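Local coordinates for RNA pseudouridylate synthase domain-containing protein 4 (PDB 5UBA), which isomerises uridine to pseudouridine in mitochondrial RNAs, including the 16S ribosomal RNA, through the RluA-family synthase domain held in this chain, at residues A[78-83]-A[88-93]. Numbering follows the deposited sequence.
Sequences LCHRLD and GVMVLA
His80 reaches from the loop after strand 77-78 to strand 89-93 and takes the amide hydrogen of Val91 on its ring nitrogen: Val91 N to His80 NE2 is 2.9 Å, straight at 179° and close to the ring plane. With CG lodged between the backbone N and the carbonyl carbon (chi1 65°), the imidazole is swung onto the strand. Here the chain has left the edge of the four-stranded antiparallel sheet; the last bridge is Leu78 with Leu92, a non-hydrogen-bonded pair. A water spans the widening gap, accepting from Cys79 N and donating to His80 O and to Val91 O (2.7 Å). Packing is tight along the rest of the interface: Met90, extended beyond CG, brings CE to 3.6 Å from Leu78 CD2, Cys79 SG rests 3.7 Å from Ala93 CB, and Leu82 CD1 lies 3.6 Å from Val89 O. Phe106 stacks on the imidazole. The solvent side begins at exposed Arg81, whose CB points away from the strand between His80 and Leu82; beyond them Asp83, the catalytic aspartate by similarity, stays clear of the strand and pairs with Lys198. An alanine at His80 would probably leave the Val91 amide without its acceptor and Phe106 without its stacking partner. Because NE2 accepts, it carries no proton in this bond, consistent with a neutral imidazole anchoring the loop that leads to Asp83.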
loop_
_atom_site.group_PDB
_atom_site.type_symbol
_atom_site.label_atom_id
_atom_site.label_comp_id
_atom_site.label_asym_id
_atom_site.label_seq_id
_atom_site.Cartn_x
_atom_site.Cartn_y
_atom_site.Cartn_z
ATOM N N LEU A 78 -8.638 3.304 15.403
ATOM C CA LEU A 78 -8.011 3.513 14.090
ATOM C C LEU A 78 -7.530 4.959 13.966
ATOM O O LEU A 78 -8.211 5.902 14.420
ATOM C CB LEU A 78 -9.013 3.268 12.964
ATOM C CG LEU A 78 -9.587 1.858 12.807
ATOM C CD1 LEU A 78 -10.695 1.834 11.767
ATOM C CD2 LEU A 78 -8.482 0.859 12.483
ATOM N N CYS A 79 -6.347 5.111 13.372
ATOM C CA CYS A 79 -5.790 6.438 13.020
ATOM C C CYS A 79 -5.667 6.728 11.531
ATOM O O CYS A 79 -5.476 7.876 11.155
ATOM C CB CYS A 79 -4.414 6.559 13.636
ATOM S SG CYS A 79 -4.402 6.496 15.447
ATOM N N HIS A 80 -5.662 5.694 10.707
ATOM C CA HIS A 80 -5.528 5.785 9.260
ATOM C C HIS A 80 -5.838 4.415 8.687
ATOM O O HIS A 80 -5.947 3.431 9.425
ATOM C CB HIS A 80 -4.122 6.239 8.853
ATOM C CG HIS A 80 -3.046 5.266 9.194
ATOM N ND1 HIS A 80 -2.257 4.678 8.222
ATOM C CD2 HIS A 80 -2.594 4.806 10.388
ATOM C CE1 HIS A 80 -1.359 3.908 8.812
ATOM N NE2 HIS A 80 -1.570 3.930 10.117
ATOM N N ARG A 81 -5.975 4.347 7.379
ATOM C CA ARG A 81 -6.389 3.092 6.751
ATOM C C ARG A 81 -5.318 2.606 5.786
ATOM O O ARG A 81 -4.536 3.394 5.254
ATOM C CB ARG A 81 -7.759 3.269 6.062
ATOM C CG ARG A 81 -7.762 3.879 4.663
ATOM C CD ARG A 81 -7.150 5.261 4.593
ATOM N N LEU A 82 -5.262 1.292 5.633
ATOM C CA LEU A 82 -4.511 0.609 4.591
ATOM C C LEU A 82 -5.483 -0.273 3.857
ATOM O O LEU A 82 -6.422 -0.791 4.458
ATOM C CB LEU A 82 -3.426 -0.297 5.177
ATOM C CG LEU A 82 -2.219 0.322 5.863
ATOM C CD1 LEU A 82 -1.263 -0.776 6.300
ATOM C CD2 LEU A 82 -1.533 1.342 4.971
ATOM N N ASP A 83 -5.273 -0.463 2.561
ATOM C CA ASP A 83 -6.083 -1.388 1.783
ATOM C C ASP A 83 -5.818 -2.843 2.133
ATOM O O ASP A 83 -4.769 -3.190 2.684
ATOM C CB ASP A 83 -5.872 -1.137 0.278
ATOM C CG ASP A 83 -6.400 0.211 -0.169
ATOM O OD1 ASP A 83 -7.427 0.701 0.369
ATOM O OD2 ASP A 83 -5.812 0.770 -1.110
ATOM N N GLY A 88 1.869 -4.034 6.272
ATOM C CA GLY A 88 2.851 -3.240 6.957
ATOM C C GLY A 88 2.319 -2.235 7.954
ATOM O O GLY A 88 1.338 -2.486 8.636
ATOM N N VAL A 89 3.000 -1.086 8.039
ATOM C CA VAL A 89 2.870 -0.214 9.217
ATOM C C VAL A 89 1.468 0.359 9.367
ATOM O O VAL A 89 0.933 1.010 8.471
ATOM C CB VAL A 89 3.865 0.980 9.167
ATOM C CG1 VAL A 89 3.697 1.841 10.425
ATOM C CG2 VAL A 89 5.304 0.524 9.089
ATOM N N MET A 90 0.873 0.117 10.530
ATOM C CA MET A 90 -0.464 0.633 10.828
ATOM C C MET A 90 -0.523 1.072 12.296
ATOM O O MET A 90 -0.295 0.273 13.210
ATOM C CB MET A 90 -1.547 -0.397 10.497
ATOM C CG MET A 90 -2.954 0.124 10.697
ATOM S SD MET A 90 -4.138 -1.133 10.208
ATOM C CE MET A 90 -5.651 -0.300 10.670
ATOM N N VAL A 91 -0.852 2.351 12.494
ATOM C CA VAL A 91 -0.871 2.996 13.798
ATOM C C VAL A 91 -2.291 2.968 14.394
ATOM O O VAL A 91 -3.261 3.346 13.749
ATOM C CB VAL A 91 -0.422 4.474 13.684
ATOM C CG1 VAL A 91 -0.479 5.162 15.031
ATOM C CG2 VAL A 91 0.971 4.580 13.092
ATOM N N LEU A 92 -2.358 2.482 15.626
ATOM C CA LEU A 92 -3.570 2.489 16.433
ATOM C C LEU A 92 -3.302 3.334 17.670
ATOM O O LEU A 92 -2.170 3.470 18.099
ATOM C CB LEU A 92 -3.901 1.061 16.889
ATOM C CG LEU A 92 -4.001 0.003 15.800
ATOM C CD1 LEU A 92 -4.219 -1.395 16.392
ATOM C CD2 LEU A 92 -5.110 0.335 14.845
ATOM N N ALA A 93 -4.366 3.912 18.244
ATOM C CA ALA A 93 -4.248 4.721 19.453
ATOM C C ALA A 93 -5.174 4.249 20.565
ATOM O O ALA A 93 -6.316 3.886 20.299
ATOM C CB ALA A 93 -4.570 6.164 19.155
HETATM O O HOH W 1 -5.227 2.837 11.998
#